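Side-chain contacts in beta-lactamase-like protein (Koribacter versatilis, PDB 6B9V), which probably hydrolyses diphosphate bonds in reactive photoproducts of FAD, as a manganese-binding member of the PhnP family with a metallo-beta-lactamase fold: residues S186-M189 with L190-L193; Y107-E110 with K111-R114; C28-D32 with P33-R37. All coordinates share one frame; numbering follows the deposited sequence.

Contact 1 of 3, residues S186-M189 with L190-L193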
loop_
_atom_site.group_PDB
_atom_site.type_symbol
_atom_site.label_atom_id
_atom_site.label_comp_id
_atom_site.label_asym_id
_atom_site.label_seq_id
_atom_site.Cartn_x
_atom_site.Cartn_y
_atom_site.Cartn_z
ATOM N N SER A 186 -28.441 -14.882 -8.908
ATOM C CA SER A 186 -27.087 -15.175 -8.450
ATOM C C SER A 186 -27.066 -16.215 -7.328
ATOM O O SER A 186 -26.128 -17.016 -7.236
ATOM C CB SER A 186 -26.362 -13.898 -7.975
ATOM O OG SER A 186 -26.128 -13.011 -9.051
ATOM N N MET A 187 -28.084 -16.206 -6.473
ATOM C CA MET A 187 -28.158 -17.200 -5.413
ATOM C C MET A 187 -28.208 -18.580 -6.046
ATOM O O MET A 187 -27.621 -19.542 -5.525
ATOM C CB MET A 187 -29.378 -16.978 -4.523
ATOM C CG MET A 187 -29.284 -15.733 -3.659
ATOM S SD MET A 187 -28.171 -15.951 -2.274
ATOM C CE MET A 187 -29.166 -16.994 -1.200
ATOM N N GLU A 188 -28.889 -18.664 -7.187
ATOM C CA GLU A 188 -29.043 -19.951 -7.865
ATOM C C GLU A 188 -27.743 -20.472 -8.467
ATOM O O GLU A 188 -27.638 -21.659 -8.765
ATOM C CB GLU A 188 -30.113 -19.852 -8.951
ATOM C CG GLU A 188 -31.522 -19.824 -8.374
ATOM C CD GLU A 188 -31.743 -20.917 -7.330
ATOM O OE1 GLU A 188 -31.446 -22.096 -7.626
ATOM O OE2 GLU A 188 -32.202 -20.599 -6.209
ATOM N N MET A 189 -26.762 -19.585 -8.630
ATOM C CA MET A 189 -25.458 -19.937 -9.202
ATOM C C MET A 189 -24.489 -20.452 -8.141
ATOM O O MET A 189 -23.387 -20.902 -8.459
ATOM C CB MET A 189 -24.820 -18.718 -9.896
ATOM C CG MET A 189 -25.646 -18.106 -11.036
ATOM S SD MET A 189 -24.887 -16.571 -11.623
ATOM C CE MET A 189 -23.452 -17.215 -12.467
ATOM N N LEU A 190 -24.885 -20.352 -6.877
ATOM C CA LEU A 190 -23.943 -20.530 -5.780
ATOM C C LEU A 190 -24.219 -21.768 -4.932
ATOM O O LEU A 190 -23.756 -21.859 -3.804
ATOM C CB LEU A 190 -23.960 -19.286 -4.887
ATOM C CG LEU A 190 -23.387 -18.019 -5.524
ATOM C CD1 LEU A 190 -23.610 -16.833 -4.586
ATOM C CD2 LEU A 190 -21.902 -18.193 -5.824
ATOM N N ARG A 191 -24.965 -22.725 -5.477
ATOM C CA ARG A 191 -25.309 -23.915 -4.711
ATOM C C ARG A 191 -24.305 -25.042 -4.928
ATOM O O ARG A 191 -23.648 -25.115 -5.964
ATOM C CB ARG A 191 -26.718 -24.396 -5.067
ATOM C CG ARG A 191 -27.787 -23.374 -4.764
ATOM C CD ARG A 191 -29.174 -23.999 -4.768
ATOM N NE ARG A 191 -30.217 -22.987 -4.613
ATOM C CZ ARG A 191 -30.582 -22.458 -3.448
ATOM N NH1 ARG A 191 -29.983 -22.837 -2.326
ATOM N NH2 ARG A 191 -31.545 -21.546 -3.404
ATOM N N GLY A 192 -24.202 -25.918 -3.937
ATOM C CA GLY A 192 -23.359 -27.092 -4.043
ATOM C C GLY A 192 -21.870 -26.796 -4.052
ATOM O O GLY A 192 -21.107 -27.533 -4.664
ATOM N N LEU A 193 -21.457 -25.728 -3.373
ATOM C CA LEU A 193 -20.031 -25.393 -3.226
ATOM C C LEU A 193 -19.352 -26.177 -2.099
ATOM O O LEU A 193 -19.996 -26.529 -1.113
ATOM C CB LEU A 193 -19.869 -23.896 -2.955
ATOM C CG LEU A 193 -20.332 -22.971 -4.079
ATOM C CD1 LEU A 193 -20.483 -21.544 -3.567
ATOM C CD2 LEU A 193 -19.347 -23.058 -5.259
HETATM O O HOH W 1 -25.611 -23.464 -8.398
#
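Glu188 and Arg191 meet three residues apart as a salt bridge. Their charged groups are set askew, with the carboxylate and guanidinium planes 46° apart. Glu188 OE2 receives Arg191 NH2 at 3.0 Å. The nitrogen comes from the syn side of the oxygen but 28° out of the carboxylate plane. Seen from the arginine, OE2 lies at the edge of the guanidinium, near its plane. Arg191 NE adds only weak bonds to the carboxylate, the shorter one to Glu188 OE1 at 3.4 Å. The Arg191 chain is extended from CG to NE, whereas the Glu188 chain bends at chi2 (-48°), which turns its carboxylate back toward the arginine.

The two residues are exposed. They sit where helix 184-187 gives way to the loop before strand 195-199 in the metallo-beta-lactamase fold. A type I beta turn runs from Met187 to Leu190, and Leu190 N donates to Met187 O at 3.2 Å. A water bridges the next pair of residues, donating to Glu188 O and accepting from Arg191 N.

Leu190 is buried. Its CG rests 3.4 Å from Ser186 O, and its side chain packs on Ala174 and Leu176 of strand 173-176 and on Leu222 of helix 212-222. Met189 turns to strand 151-160, where it touches Ile154 and Val156. Ser186 OG is hydrogen-bonded to Pro157 O.

Contact 2 of 3, residues Y107-E110 with K111-R114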
loop_
_atom_site.group_PDB
_atom_site.type_symbol
_atom_site.label_atom_id
_atom_site.label_comp_id
_atom_site.label_asym_id
_atom_site.label_seq_id
_atom_site.Cartn_x
_atom_site.Cartn_y
_atom_site.Cartn_z
ATOM N N TYR A 107 -8.450 -8.620 -15.800
ATOM C CA TYR A 107 -9.827 -8.833 -16.215
ATOM C C TYR A 107 -10.740 -7.972 -15.362
ATOM O O TYR A 107 -10.692 -8.055 -14.140
ATOM C CB TYR A 107 -10.192 -10.318 -16.100
ATOM C CG TYR A 107 -9.465 -11.170 -17.115
ATOM C CD1 TYR A 107 -8.169 -11.620 -16.879
ATOM C CD2 TYR A 107 -10.068 -11.506 -18.322
ATOM C CE1 TYR A 107 -7.493 -12.393 -17.827
ATOM C CE2 TYR A 107 -9.403 -12.274 -19.269
ATOM C CZ TYR A 107 -8.115 -12.715 -19.013
ATOM O OH TYR A 107 -7.444 -13.476 -19.952
ATOM N N ALA A 108 -11.563 -7.146 -15.996
ATOM C CA ALA A 108 -12.456 -6.285 -15.221
ATOM C C ALA A 108 -13.696 -5.924 -16.007
ATOM O O ALA A 108 -13.675 -5.923 -17.244
ATOM C CB ALA A 108 -11.717 -5.009 -14.776
ATOM N N ASN A 109 -14.788 -5.622 -15.307
ATOM C CA ASN A 109 -15.963 -5.112 -16.005
ATOM C C ASN A 109 -15.709 -3.668 -16.425
ATOM O O ASN A 109 -14.678 -3.088 -16.067
ATOM C CB ASN A 109 -17.243 -5.244 -15.152
ATOM C CG ASN A 109 -17.202 -4.443 -13.859
ATOM O OD1 ASN A 109 -16.394 -3.531 -13.686
ATOM N ND2 ASN A 109 -18.101 -4.781 -12.939
ATOM N N GLU A 110 -16.635 -3.087 -17.179
ATOM C CA GLU A 110 -16.407 -1.763 -17.754
ATOM C C GLU A 110 -16.203 -0.666 -16.691
ATOM O O GLU A 110 -15.348 0.210 -16.863
ATOM C CB GLU A 110 -17.562 -1.389 -18.685
ATOM C CG GLU A 110 -17.333 -0.130 -19.512
ATOM C CD GLU A 110 -17.485 1.153 -18.701
ATOM O OE1 GLU A 110 -18.366 1.197 -17.809
ATOM O OE2 GLU A 110 -16.707 2.104 -18.942
ATOM N N LYS A 111 -16.982 -0.678 -15.615
ATOM C CA LYS A 111 -16.832 0.393 -14.624
ATOM C C LYS A 111 -15.465 0.302 -13.921
ATOM O O LYS A 111 -14.788 1.324 -13.653
ATOM C CB LYS A 111 -17.966 0.356 -13.596
ATOM C CG LYS A 111 -18.142 1.692 -12.858
ATOM C CD LYS A 111 -19.113 1.588 -11.686
ATOM C CE LYS A 111 -19.325 2.938 -11.008
ATOM N NZ LYS A 111 -18.061 3.520 -10.477
ATOM N N THR A 112 -15.036 -0.930 -13.663
ATOM C CA THR A 112 -13.759 -1.144 -12.993
ATOM C C THR A 112 -12.593 -0.774 -13.931
ATOM O O THR A 112 -11.618 -0.132 -13.513
ATOM C CB THR A 112 -13.648 -2.589 -12.507
ATOM O OG1 THR A 112 -14.733 -2.862 -11.598
ATOM C CG2 THR A 112 -12.322 -2.827 -11.809
ATOM N N GLU A 113 -12.707 -1.173 -15.195
ATOM C CA GLU A 113 -11.746 -0.783 -16.214
ATOM C C GLU A 113 -11.615 0.739 -16.276
ATOM O O GLU A 113 -10.507 1.258 -16.304
ATOM C CB GLU A 113 -12.164 -1.335 -17.580
ATOM C CG GLU A 113 -11.306 -0.834 -18.721
ATOM C CD GLU A 113 -11.871 -1.215 -20.075
ATOM O OE1 GLU A 113 -12.560 -2.252 -20.160
ATOM O OE2 GLU A 113 -11.642 -0.467 -21.044
ATOM N N ARG A 114 -12.758 1.439 -16.291
ATOM C CA ARG A 114 -12.789 2.909 -16.349
ATOM C C ARG A 114 -11.981 3.533 -15.194
ATOM O O ARG A 114 -11.145 4.457 -15.396
ATOM C CB ARG A 114 -14.243 3.408 -16.310
ATOM C CG ARG A 114 -14.495 4.787 -16.909
ATOM C CD ARG A 114 -15.877 5.338 -16.493
ATOM N NE ARG A 114 -16.946 4.341 -16.609
ATOM C CZ ARG A 114 -18.170 4.481 -16.108
ATOM N NH1 ARG A 114 -18.507 5.583 -15.451
ATOM N NH2 ARG A 114 -19.068 3.513 -16.266
#
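Asn109 is the N-cap of helix 110-119, and its side chain caps Thr112 N. The cap lies at the point where strand 104-108 of the metallo-beta-lactamase fold passes into the helix. Asn109 OD1 accepts two bonds from the same residue. Thr112 N lies 2.9 Å from Asn109 OD1, nearly in line with the side-chain C=O. Thr112 OG1 donates to Asn109 OD1 at 2.8 Å, tilted out of the amide plane. The two side chains cross at about a right angle. Asn109 CG stands between its own backbone N and carbonyl carbon (chi1 62°), and this brings OD1 to the N-H and hydroxyl of Thr112. In Thr112 the hydroxyl lies beside the backbone N, where OG1 and N can both reach OD1. The methyl CG2 takes the position opposite N, and Thr112 CG2 packs on Ala108 CB at 3.7 Å. Thr112 is buried and also touches Tyr76, with its side chain about 4 Å from that of the manganese ligand His78.

The backbone bonds begin at once, with Glu113 N donating to Asn109 O at 2.9 Å. The Glu113 carboxylate turns to Arg140 and Lys117 in salt bridges.

Glu110, next after the cap, pairs with Arg114 four residues on. Arg114 grips the carboxylate side-on, one nitrogen to each oxygen, both on syn lone pairs. The planes are nearly coplanar, 23° apart. Lys111 CG lies over one guanidinium face, and Tyr122 of the second subunit packs on Lys111 and Arg114. Arg114 NE reaches Glu110 OE2 at 3.2 Å. The bond from Arg114 NH2 to Glu110 OE1 is shorter, 2.9 Å, and almost straight at 176°.

Contact 3 of 3, residues C28-D32 with P33-R37. With ZN (zinc ion), chain F.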
loop_
_atom_site.group_PDB
_atom_site.type_symbol
_atom_site.label_atom_id
_atom_site.label_comp_id
_atom_site.label_asym_id
_atom_site.label_seq_id
_atom_site.Cartn_x
_atom_site.Cartn_y
_atom_site.Cartn_z
ATOM N N CYS A 28 -8.525 -3.834 17.965
ATOM C CA CYS A 28 -7.321 -3.207 17.398
ATOM C C CYS A 28 -6.110 -3.383 18.316
ATOM O O CYS A 28 -4.968 -3.277 17.865
ATOM C CB CYS A 28 -7.569 -1.717 17.108
ATOM S SG CYS A 28 -8.687 -1.469 15.664
ATOM N N SER A 29 -6.362 -3.665 19.590
ATOM C CA SER A 29 -5.305 -3.849 20.581
ATOM C C SER A 29 -4.980 -5.323 20.747
ATOM O O SER A 29 -4.113 -5.676 21.528
ATOM C CB SER A 29 -5.719 -3.266 21.947
ATOM O OG SER A 29 -5.997 -1.883 21.840
ATOM N N SER A 30 -5.703 -6.176 20.033
ATOM C CA SER A 30 -5.579 -7.614 20.207
ATOM C C SER A 30 -4.175 -8.110 19.853
ATOM O O SER A 30 -3.535 -7.595 18.934
ATOM C CB SER A 30 -6.601 -8.343 19.336
ATOM O OG SER A 30 -6.368 -9.742 19.356
ATOM N N SER A 31 -3.715 -9.142 20.545
ATOM C CA SER A 31 -2.445 -9.759 20.173
ATOM C C SER A 31 -2.657 -11.087 19.459
ATOM O O SER A 31 -1.700 -11.796 19.148
ATOM C CB SER A 31 -1.556 -9.949 21.399
ATOM O OG SER A 31 -0.963 -8.713 21.754
ATOM N N ASP A 32 -3.918 -11.413 19.190
ATOM C CA ASP A 32 -4.245 -12.585 18.382
ATOM C C ASP A 32 -3.849 -12.290 16.942
ATOM O O ASP A 32 -4.361 -11.349 16.338
ATOM C CB ASP A 32 -5.743 -12.912 18.506
ATOM C CG ASP A 32 -6.149 -14.214 17.794
ATOM O OD1 ASP A 32 -5.387 -14.747 16.957
ATOM O OD2 ASP A 32 -7.270 -14.697 18.070
ATOM N N PRO A 33 -2.927 -13.086 16.381
ATOM C CA PRO A 33 -2.485 -12.851 14.998
ATOM C C PRO A 33 -3.637 -12.774 13.988
ATOM O O PRO A 33 -3.552 -12.030 13.004
ATOM C CB PRO A 33 -1.593 -14.068 14.703
ATOM C CG PRO A 33 -1.108 -14.504 16.042
ATOM C CD PRO A 33 -2.215 -14.211 17.012
ATOM N N HIS A 34 -4.719 -13.513 14.225
ATOM C CA HIS A 34 -5.819 -13.516 13.254
ATOM C C HIS A 34 -6.653 -12.233 13.344
ATOM O O HIS A 34 -7.483 -11.974 12.484
ATOM C CB HIS A 34 -6.717 -14.746 13.450
ATOM C CG HIS A 34 -6.074 -16.039 13.019
ATOM N ND1 HIS A 34 -4.869 -16.085 12.365
ATOM C CD2 HIS A 34 -6.484 -17.326 13.164
ATOM C CE1 HIS A 34 -4.553 -17.352 12.116
ATOM N NE2 HIS A 34 -5.512 -18.118 12.594
ATOM N N ASP A 35 -6.424 -11.423 14.375
ATOM C CA ASP A 35 -7.072 -10.116 14.445
ATOM C C ASP A 35 -6.288 -9.057 13.661
ATOM O O ASP A 35 -6.706 -7.906 13.594
ATOM C CB ASP A 35 -7.249 -9.664 15.906
ATOM C CG ASP A 35 -8.483 -10.275 16.569
ATOM O OD1 ASP A 35 -9.512 -10.448 15.891
ATOM O OD2 ASP A 35 -8.424 -10.574 17.779
ATOM N N ARG A 36 -5.144 -9.446 13.091
ATOM C CA ARG A 36 -4.417 -8.588 12.167
ATOM C C ARG A 36 -4.850 -8.942 10.766
ATOM O O ARG A 36 -4.681 -10.083 10.330
ATOM C CB ARG A 36 -2.900 -8.752 12.307
ATOM C CG ARG A 36 -2.082 -7.882 11.349
ATOM C CD ARG A 36 -0.566 -8.224 11.451
ATOM N NE ARG A 36 0.317 -7.276 10.758
ATOM C CZ ARG A 36 0.539 -7.282 9.443
ATOM N NH1 ARG A 36 -0.080 -8.164 8.672
ATOM N NH2 ARG A 36 1.364 -6.399 8.888
ATOM N N ARG A 37 -5.416 -7.965 10.062
ATOM C CA ARG A 37 -6.027 -8.232 8.767
ATOM C C ARG A 37 -5.635 -7.192 7.713
ATOM O O ARG A 37 -5.941 -6.012 7.863
ATOM C CB ARG A 37 -7.555 -8.265 8.912
ATOM C CG ARG A 37 -8.092 -9.164 10.040
ATOM C CD ARG A 37 -9.639 -9.238 9.907
ATOM N NE ARG A 37 -10.254 -9.988 10.996
ATOM C CZ ARG A 37 -10.412 -11.312 11.019
ATOM N NH1 ARG A 37 -9.982 -12.069 10.018
ATOM N NH2 ARG A 37 -11.003 -11.885 12.059
HETATM ZN ZN ZN F . -10.538 -0.516 16.652
HETATM O O HOH W 2 -9.285 -13.027 18.574
#
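Asp35 OD2 takes a hydrogen bond from Ser30 OG at 2.7 Å and another from a water. Ser30 begins an ST turn in the zinc-binding loop between strands 2-9 and 41-46: its OG accepts from Asp32 N at 3.0 Å while donating to Asp35. With Ser30 OG opposite its own backbone N (chi1 172°), the hydroxyl can serve both Asp32 N and Asp35 OD2. The serine uses the anti lone pair of the aspartate oxygen. The same water donates to Asp32 OD2, so it bridges two carboxylates whose OD2 atoms, of Asp32 and Asp35, are 4.3 Å apart. Its two hydrogens probably ease the repulsion between these like charges.

The loop carries part of a zinc site. Cys28 SG binds the ion, and Cys23, Cys25 and His234 complete its ligands.

The short 3-10 segment 33-35 follows Asp32. Asp32 O accepts from Asp35 N at 2.8 Å, with the donor well above the carbonyl plane. The Asp32 side chain reaches forward over Pro33 to the backbone of His34. Beyond these bonds, Asp35 OD1 receives His238 N, which ties the segment to the start of helix 238-244, not far along the chain from His234. The His34 ring stacks on His253 and meets His238 edge-to-face. Arg36 leads away to a salt bridge with Glu61.

His34 O lies 3.3 Å above the centre of the Arg37 guanidinium plane. His34 N donates to Asp32 OD1 at 3.1 Å, from 51° above the carboxylate plane.

The three contacts are local and do not touch one another. Contacts 1 and 2 are partly buried, and contact 3 is a surface contact. Contact 1 takes in part of a short helix and the loop after it, contact 2 opens a longer helix, and contact 3 lies in a loop with a 3-10 segment. Contacts 1 and 2 each pair a glutamate with an arginine, skewed in the first, side-on and nearly coplanar in the second. Contact 3 instead brings two aspartates together through a serine and a water. Contact 2 lies near the manganese site and packs on the second subunit. Contact 3 holds a zinc ligand and comes near that subunit through a long, weak ion pair of Arg36.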